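Local coordinates for small archaeal modifier protein 1 (Haloferax volcanii DS2, PDB 4HRO) that acts as a ubiquitin-like modifier attached covalently to lysines of substrate proteins and as a sulfur carrier in molybdenum cofactor biosynthesis, at residues E5-A10 with S18-V23; A29-A34 with A69-A74; L63-A68 with A77-A82. All blocks are in the same frame, centred on the assembly; numbering follows the deposited sequence. Where two conformers were deposited one is given.

Interaction 1. Residues E5-A10 with S18-V23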
loop_
_atom_site.group_PDB
_atom_site.type_symbol
_atom_site.label_atom_id
_atom_site.label_comp_id
_atom_site.label_asym_id
_atom_site.label_seq_id
_atom_site.Cartn_x
_atom_site.Cartn_y
_atom_site.Cartn_z
ATOM N N GLU A 5 -3.230 1.074 8.493
ATOM C CA GLU A 5 -2.688 2.337 8.030
ATOM C C GLU A 5 -1.443 2.123 7.199
ATOM O O GLU A 5 -0.579 1.321 7.581
ATOM C CB GLU A 5 -2.397 3.235 9.226
ATOM C CG GLU A 5 -2.126 4.682 8.888
ATOM C CD GLU A 5 -2.112 5.555 10.119
ATOM O OE1 GLU A 5 -1.766 5.061 11.212
ATOM O OE2 GLU A 5 -2.439 6.744 10.000
ATOM N N TRP A 6 -1.371 2.848 6.078
ATOM C CA TRP A 6 -0.205 2.897 5.218
ATOM C C TRP A 6 0.658 4.096 5.586
ATOM O O TRP A 6 0.142 5.207 5.808
ATOM C CB TRP A 6 -0.631 3.066 3.758
ATOM C CG TRP A 6 -1.138 1.822 3.122
ATOM C CD1 TRP A 6 -2.435 1.424 3.006
ATOM C CD2 TRP A 6 -0.347 0.805 2.511
ATOM N NE1 TRP A 6 -2.504 0.210 2.349
ATOM C CE2 TRP A 6 -1.229 -0.188 2.038
ATOM C CE3 TRP A 6 1.031 0.623 2.332
ATOM C CZ2 TRP A 6 -0.778 -1.340 1.395
ATOM C CZ3 TRP A 6 1.474 -0.519 1.694
ATOM C CH2 TRP A 6 0.577 -1.481 1.237
ATOM N N LYS A 7 1.969 3.883 5.586
ATOM C CA LYS A 7 2.942 4.959 5.532
ATOM C C LYS A 7 3.547 5.025 4.152
ATOM O O LYS A 7 3.853 3.992 3.541
ATOM C CB LYS A 7 4.030 4.761 6.577
ATOM C CG LYS A 7 3.623 5.358 7.906
ATOM C CD LYS A 7 4.730 5.284 8.913
ATOM C CE LYS A 7 4.518 6.287 10.020
ATOM N NZ LYS A 7 5.529 6.109 11.069
ATOM N N LEU A 8 3.680 6.259 3.667
ATOM C CA LEU A 8 4.208 6.557 2.342
ATOM C C LEU A 8 5.432 7.455 2.475
ATOM O O LEU A 8 5.544 8.230 3.420
ATOM C CB LEU A 8 3.161 7.313 1.523
ATOM C CG LEU A 8 1.799 6.644 1.357
ATOM C CD1 LEU A 8 0.868 7.582 0.571
ATOM C CD2 LEU A 8 1.892 5.279 0.749
ATOM N N PHE A 9 6.317 7.380 1.482
ATOM C CA PHE A 9 7.613 8.041 1.518
ATOM C C PHE A 9 7.906 8.718 0.200
ATOM O O PHE A 9 7.440 8.290 -0.865
ATOM C CB PHE A 9 8.706 7.031 1.900
ATOM C CG PHE A 9 8.464 6.431 3.239
ATOM C CD1 PHE A 9 8.965 7.041 4.373
ATOM C CD2 PHE A 9 7.652 5.334 3.379
ATOM C CE1 PHE A 9 8.682 6.540 5.626
ATOM C CE2 PHE A 9 7.362 4.826 4.635
ATOM C CZ PHE A 9 7.860 5.434 5.752
ATOM N N ALA A 10 8.680 9.796 0.298
ATOM C CA ALA A 10 9.220 10.506 -0.846
ATOM C C ALA A 10 8.088 10.866 -1.819
ATOM O O ALA A 10 7.078 11.452 -1.419
ATOM C CB ALA A 10 10.365 9.695 -1.513
ATOM N N SER A 18 -0.022 13.117 1.874
ATOM C CA SER A 18 0.087 12.724 3.263
ATOM C C SER A 18 1.118 11.610 3.402
ATOM O O SER A 18 1.311 10.813 2.485
ATOM C CB SER A 18 -1.266 12.215 3.782
ATOM O OG SER A 18 -1.207 11.910 5.163
ATOM N N ARG A 19 1.744 11.563 4.563
ATOM C CA ARG A 19 2.693 10.499 4.892
ATOM C C ARG A 19 1.994 9.282 5.503
ATOM O O ARG A 19 2.622 8.239 5.642
ATOM C CB ARG A 19 3.765 11.051 5.832
ATOM C CG ARG A 19 4.648 12.093 5.169
ATOM C CD ARG A 19 5.718 12.622 6.097
ATOM N NE ARG A 19 6.702 11.604 6.457
ATOM C CZ ARG A 19 7.669 11.172 5.652
ATOM N NH1 ARG A 19 7.791 11.640 4.423
ATOM N NH2 ARG A 19 8.497 10.246 6.084
ATOM N N THR A 20 0.723 9.424 5.876
ATOM C CA THR A 20 -0.046 8.344 6.456
ATOM C C THR A 20 -1.432 8.322 5.820
ATOM O O THR A 20 -2.012 9.381 5.530
ATOM C CB THR A 20 -0.175 8.497 7.995
ATOM O OG1 THR A 20 -0.992 9.624 8.321
ATOM C CG2 THR A 20 1.195 8.633 8.682
ATOM N N VAL A 21 -1.954 7.126 5.581
ATOM C CA VAL A 21 -3.284 6.966 5.009
ATOM C C VAL A 21 -3.987 5.809 5.680
ATOM O O VAL A 21 -3.524 4.678 5.638
ATOM C CB VAL A 21 -3.253 6.702 3.482
ATOM C CG1 VAL A 21 -4.658 6.486 2.955
ATOM C CG2 VAL A 21 -2.583 7.836 2.737
ATOM N N ARG A 22 -5.131 6.096 6.290
ATOM C CA ARG A 22 -5.968 5.079 6.891
ATOM C C ARG A 22 -6.776 4.351 5.830
ATOM O O ARG A 22 -7.327 4.989 4.926
ATOM C CB ARG A 22 -6.951 5.710 7.886
ATOM C CG ARG A 22 -6.323 6.495 9.003
ATOM C CD ARG A 22 -7.388 7.017 9.954
ATOM N NE ARG A 22 -6.820 7.937 10.929
ATOM C CZ ARG A 22 -7.528 8.629 11.820
ATOM N NH1 ARG A 22 -8.849 8.510 11.878
ATOM N NH2 ARG A 22 -6.899 9.441 12.656
ATOM N N VAL A 23 -6.878 3.033 5.970
ATOM C CA VAL A 23 -7.764 2.233 5.130
ATOM C C VAL A 23 -8.548 1.249 5.992
ATOM O O VAL A 23 -8.178 0.951 7.124
ATOM C CB VAL A 23 -7.012 1.478 3.976
ATOM C CG1 VAL A 23 -6.308 2.463 3.044
ATOM C CG2 VAL A 23 -6.040 0.410 4.515
HETATM O O HOH W 1 -3.686 9.145 8.504
HETATM O O HOH W 2 -3.929 8.430 10.933
HETATM O O HOH W 3 5.417 7.885 6.232
#
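W6 and V21 are a hydrogen-bonded pair of antiparallel strands: W6 N donates to V21 O (2.9 Å) and V21 N returns the bond to W6 O (2.9 Å). A third bond runs from L8 N to R19 O (3.0 Å). CA-H groups of E5, K7 and T20 add short contacts to the oxygens of V21, R19 and W6. These strands, 2-8 and 20-25, form one edge of the beta-grasp sheet of the ubiquitin-like fold; W6 and V21 point to the face covered by helix 31-41, and L8 also touches L38 there. On that apolar side V23 meets the edge of the indole, CG1 lying 4.0 Å from W6 CD1, while L8 CD1 reaches V21 CG2 at 4.1 Å. K7 and T20 lie side by side on the other face; E5 OE2 comes 3.5 Å from T20 CB, but the two modelled conformers of E5 make this approach, and its water links to T20 and R22, doubtful. Beyond the paired region, the R19 chain bends at chi3 (66°) and its NH2 ends 3.7 Å from F9 CD1, guanidinium and ring planes 87° apart. One water donates to both L8 O (2.8 Å) and R19 O, and sits over a face of the F9 ring, toward its rim.

Interaction 2. Residues A29-A34 with A69-A74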
loop_
_atom_site.group_PDB
_atom_site.type_symbol
_atom_site.label_atom_id
_atom_site.label_comp_id
_atom_site.label_asym_id
_atom_site.label_seq_id
_atom_site.Cartn_x
_atom_site.Cartn_y
_atom_site.Cartn_z
ATOM N N ALA A 29 -8.885 -9.617 3.351
ATOM C CA ALA A 29 -8.139 -8.776 2.405
ATOM C C ALA A 29 -6.665 -9.099 2.467
ATOM O O ALA A 29 -6.090 -9.218 3.545
ATOM C CB ALA A 29 -8.339 -7.305 2.717
ATOM N N THR A 30 -6.047 -9.197 1.305
ATOM C CA THR A 30 -4.604 -9.379 1.232
ATOM C C THR A 30 -3.893 -8.033 1.308
ATOM O O THR A 30 -4.510 -6.970 1.240
ATOM C CB THR A 30 -4.231 -10.044 -0.083
ATOM O OG1 THR A 30 -4.618 -9.161 -1.138
ATOM C CG2 THR A 30 -4.901 -11.400 -0.232
ATOM N N VAL A 31 -2.577 -8.083 1.400
ATOM C CA VAL A 31 -1.778 -6.888 1.291
ATOM C C VAL A 31 -2.064 -6.157 -0.021
ATOM O O VAL A 31 -2.184 -4.925 -0.048
ATOM C CB VAL A 31 -0.273 -7.238 1.457
ATOM C CG1 VAL A 31 0.603 -6.065 1.055
ATOM C CG2 VAL A 31 0.012 -7.690 2.903
ATOM N N GLY A 32 -2.185 -6.905 -1.113
ATOM C CA GLY A 32 -2.560 -6.341 -2.397
ATOM C C GLY A 32 -3.921 -5.648 -2.387
ATOM O O GLY A 32 -4.097 -4.578 -2.977
ATOM N N ASP A 33 -4.892 -6.244 -1.705
ATOM C CA ASP A 33 -6.184 -5.599 -1.543
ATOM C C ASP A 33 -6.049 -4.305 -0.731
ATOM O O ASP A 33 -6.670 -3.288 -1.064
ATOM C CB ASP A 33 -7.185 -6.515 -0.844
ATOM C CG ASP A 33 -7.561 -7.734 -1.649
ATOM O OD1 ASP A 33 -7.549 -7.675 -2.893
ATOM O OD2 ASP A 33 -7.875 -8.753 -1.021
ATOM N N ALA A 34 -5.228 -4.315 0.318
ATOM C CA ALA A 34 -4.996 -3.094 1.104
ATOM C C ALA A 34 -4.278 -2.020 0.266
ATOM O O ALA A 34 -4.556 -0.821 0.419
ATOM C CB ALA A 34 -4.202 -3.407 2.367
ATOM N N ALA A 69 6.653 -7.938 2.517
ATOM C CA ALA A 69 5.434 -8.707 2.298
ATOM C C ALA A 69 5.106 -8.807 0.817
ATOM O O ALA A 69 5.168 -7.809 0.086
ATOM C CB ALA A 69 4.285 -8.077 3.046
ATOM N N ALA A 70 4.735 -10.008 0.387
ATOM C CA ALA A 70 4.180 -10.239 -0.929
ATOM C C ALA A 70 2.712 -9.838 -0.920
ATOM O O ALA A 70 2.043 -9.847 0.132
ATOM C CB ALA A 70 4.341 -11.698 -1.322
ATOM N N LEU A 71 2.193 -9.508 -2.096
ATOM C CA LEU A 71 0.843 -8.958 -2.182
ATOM C C LEU A 71 -0.231 -9.968 -1.777
ATOM O O LEU A 71 -1.317 -9.585 -1.367
ATOM C CB LEU A 71 0.549 -8.373 -3.569
ATOM C CG LEU A 71 1.350 -7.132 -3.981
ATOM C CD1 LEU A 71 0.755 -6.522 -5.236
ATOM C CD2 LEU A 71 1.432 -6.096 -2.898
ATOM N N GLY A 72 0.047 -11.264 -1.884
ATOM C CA GLY A 72 -0.913 -12.282 -1.456
ATOM C C GLY A 72 -0.979 -12.559 0.033
ATOM O O GLY A 72 -1.824 -13.346 0.472
ATOM N N GLU A 73 -0.107 -11.941 0.823
ATOM C CA GLU A 73 -0.120 -12.175 2.266
ATOM C C GLU A 73 -1.339 -11.572 2.938
ATOM O O GLU A 73 -1.972 -10.662 2.416
ATOM C CB GLU A 73 1.169 -11.661 2.913
ATOM C CG GLU A 73 2.386 -12.509 2.543
ATOM C CD GLU A 73 3.699 -11.974 3.064
ATOM O OE1 GLU A 73 4.692 -12.164 2.336
ATOM O OE2 GLU A 73 3.748 -11.402 4.190
ATOM N N ALA A 74 -1.661 -12.102 4.109
ATOM C CA ALA A 74 -2.788 -11.641 4.897
ATOM C C ALA A 74 -2.551 -10.258 5.494
ATOM O O ALA A 74 -1.426 -9.776 5.555
ATOM C CB ALA A 74 -3.078 -12.644 6.015
#
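The peptide carbonyls of L71 and E73 meet the first N-H groups of helix 31-41 differently: G32 N lies in the L71 carbonyl plane, on a lone pair of L71 O (2.8 Å), whereas V31 N is tilted 19° from the E73 carbonyl plane in its bond to E73 O (2.8 Å). Two carboxylates are met from above their planes, each within its own segment: T30 N bonds to D33 OD2 (3.0 Å), and A70 N to E73 OE1 (2.9 Å). With D33 N donating to T30 OG1 (3.0 Å), T30 and D33 complete a capping box, T30 being the N-cap. The loop between strands 67-68 and 80-84 makes a type I turn from A70 to E73. V31 is wedged against it, CG1 4.0 Å from L71 CD2 with the two side chains crossing at about a right angle, and CG2 4.3 Å from A69 CB. G32 faces L71 closely, and a side chain there would press on L71 O. The N-terminal turn of the helix thus has its V31, G32 and D33 N-H groups all bonded, and its positive end probably polarises the L71 and E73 carbonyls.

Interaction 3. Residues L63-A68 with A77-A82. With CA (calcium ion), chain C.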
loop_
_atom_site.group_PDB
_atom_site.type_symbol
_atom_site.label_atom_id
_atom_site.label_comp_id
_atom_site.label_asym_id
_atom_site.label_seq_id
_atom_site.Cartn_x
_atom_site.Cartn_y
_atom_site.Cartn_z
ATOM N N LEU A 63 6.047 -3.333 2.943
ATOM C CA LEU A 63 6.248 -3.956 4.240
ATOM C C LEU A 63 4.942 -4.083 4.983
ATOM O O LEU A 63 4.062 -3.210 4.890
ATOM C CB LEU A 63 7.218 -3.163 5.110
ATOM C CG LEU A 63 8.573 -2.798 4.543
ATOM C CD1 LEU A 63 9.405 -2.136 5.637
ATOM C CD2 LEU A 63 9.301 -3.968 3.961
ATOM N N ARG A 64 4.832 -5.162 5.750
ATOM C CA ARG A 64 3.747 -5.362 6.694
ATOM C C ARG A 64 4.385 -5.543 8.069
ATOM O O ARG A 64 5.168 -6.484 8.283
ATOM C CB ARG A 64 2.931 -6.609 6.339
ATOM C CG ARG A 64 1.865 -6.914 7.353
ATOM C CD ARG A 64 1.159 -8.206 7.091
ATOM N NE ARG A 64 0.075 -8.355 8.054
ATOM C CZ ARG A 64 -0.301 -9.502 8.614
ATOM N NH1 ARG A 64 0.294 -10.661 8.320
ATOM N NH2 ARG A 64 -1.303 -9.484 9.484
ATOM N N ASN A 65 4.084 -4.649 9.007
ATOM C CA ASN A 65 4.626 -4.703 10.354
ATOM C C ASN A 65 6.143 -4.880 10.331
ATOM O O ASN A 65 6.705 -5.669 11.089
ATOM C CB ASN A 65 3.912 -5.791 11.160
ATOM C CG ASN A 65 2.408 -5.592 11.218
ATOM O OD1 ASN A 65 1.627 -6.545 11.142
ATOM N ND2 ASN A 65 1.994 -4.360 11.354
ATOM N N GLY A 66 6.803 -4.114 9.473
ATOM C CA GLY A 66 8.261 -4.029 9.436
ATOM C C GLY A 66 8.964 -5.109 8.633
ATOM O O GLY A 66 10.189 -5.099 8.559
ATOM N N GLU A 67 8.231 -6.037 8.027
ATOM C CA GLU A 67 8.839 -7.123 7.242
ATOM C C GLU A 67 8.343 -7.069 5.806
ATOM O O GLU A 67 7.161 -6.786 5.568
ATOM C CB GLU A 67 8.470 -8.484 7.840
ATOM C CG GLU A 67 8.833 -8.684 9.312
ATOM C CD GLU A 67 8.434 -10.067 9.824
ATOM O OE1 GLU A 67 7.620 -10.146 10.776
ATOM O OE2 GLU A 67 8.919 -11.075 9.265
ATOM N N ALA A 68 9.230 -7.333 4.847
ATOM C CA ALA A 68 8.834 -7.401 3.446
ATOM C C ALA A 68 7.661 -8.360 3.281
ATOM O O ALA A 68 7.677 -9.461 3.835
ATOM C CB ALA A 68 10.023 -7.835 2.570
ATOM N N ALA A 77 -6.413 -6.211 11.410
ATOM C CA ALA A 77 -6.694 -4.970 12.103
ATOM C C ALA A 77 -5.481 -4.502 12.882
ATOM O O ALA A 77 -4.818 -5.291 13.552
ATOM C CB ALA A 77 -7.874 -5.161 13.032
ATOM N N GLY A 78 -5.188 -3.212 12.750
ATOM C CA GLY A 78 -4.061 -2.604 13.445
ATOM C C GLY A 78 -2.744 -2.684 12.692
ATOM O O GLY A 78 -1.731 -2.175 13.169
ATOM N N ASP A 79 -2.714 -3.298 11.508
ATOM C CA ASP A 79 -1.464 -3.444 10.777
ATOM C C ASP A 79 -0.868 -2.080 10.419
ATOM O O ASP A 79 -1.583 -1.101 10.170
ATOM C CB ASP A 79 -1.648 -4.228 9.475
ATOM C CG ASP A 79 -1.596 -5.724 9.638
ATOM O OD1 ASP A 79 -1.291 -6.246 10.723
ATOM O OD2 ASP A 79 -1.862 -6.385 8.611
ATOM N N GLU A 80 0.456 -2.058 10.387
ATOM C CA GLU A 80 1.272 -0.952 9.944
ATOM C C GLU A 80 1.900 -1.364 8.622
ATOM O O GLU A 80 2.855 -2.162 8.590
ATOM C CB GLU A 80 2.348 -0.659 10.993
ATOM C CG GLU A 80 1.722 -0.204 12.292
ATOM C CD GLU A 80 2.683 -0.102 13.454
ATOM O OE1 GLU A 80 3.812 -0.598 13.404
ATOM O OE2 GLU A 80 2.326 0.463 14.496
ATOM N N LEU A 81 1.352 -0.853 7.526
ATOM C CA LEU A 81 1.829 -1.169 6.184
ATOM C C LEU A 81 2.680 -0.013 5.707
ATOM O O LEU A 81 2.394 1.142 6.018
ATOM C CB LEU A 81 0.630 -1.392 5.243
ATOM C CG LEU A 81 -0.398 -2.424 5.737
ATOM C CD1 LEU A 81 -1.552 -2.528 4.730
ATOM C CD2 LEU A 81 0.217 -3.775 6.022
ATOM N N ALA A 82 3.718 -0.296 4.938
ATOM C CA ALA A 82 4.612 0.751 4.430
ATOM C C ALA A 82 4.895 0.524 2.961
ATOM O O ALA A 82 5.074 -0.621 2.514
ATOM C CB ALA A 82 5.915 0.812 5.221
HETATM CA CA CA C . 4.341 0.185 15.736
HETATM O O HOH W 4 5.630 -1.888 7.977
HETATM O O HOH W 5 5.983 -1.543 15.531
#
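A beta hairpin with a type I' turn, R64 to E67, pairs its first strand, 61-64, antiparallel with strand 80-84, which passes through the middle of the beta-grasp sheet. L63 and A82 are the hydrogen-bonded antiparallel pair, L63 N to A82 O and A82 N to L63 O both 2.9 Å; R64 and L81 form the next, non-hydrogen-bonded pair. Past it, N65 N donates to E80 O (2.8 Å), and a water links that same oxygen to G66 N, so E80 O receives two bonds beside the turn. On the face of R64 and L81, the arginine takes its CG anti to the backbone N (chi1 175°) and stays extended as far as NE, laying CG 3.8 Å from L81 CD2. Its NE then reaches D79 OD2 at 2.8 Å in a salt bridge; the acceptor lies close to the guanidinium plane, at its edge, but is itself approached 45° above the carboxylate plane. NH2 adds only weak bonds to both D79 oxygens. D79 OD2 also accepts a hydrogen bond from A76 N, a second partner for that oxygen. An alanine in place of R64 would probably leave the buried D79 without its positive partner and take away the CG contact on L81 CD2. Nearer solvent, E80 grips a calcium ion through both OE1 (2.5 Å) and OE2 (2.4 Å), with a water as a further ligand. The two acids therefore differ in their compensation: the charge of D79 is probably balanced by an arginine within the fold, that of exposed E80 by a metal ion.

Overall arrangement
Interaction 1 closes along the chain before interaction 2 opens, while the segments of interactions 2 and 3 alternate, the hairpin 63-68 running into the loop 69-74. Interactions 1 and 3 pair strands of one mixed sheet, their centres about 11 Å apart; strands 2-8 and 80-84, one from each, are neighbours in it, E5 and K7 pairing with L81. Interaction 2 ties the start of helix 31-41 to the loop, its centre about 10 Å from interaction 3 and 16 Å from interaction 1, yet W6 reaches it by a weak bond from NE1 to A34 O. Interactions 1 and 3 build the sheet; interaction 2 and W6 are consistent with holding the helix across it, as in the beta-grasp fold.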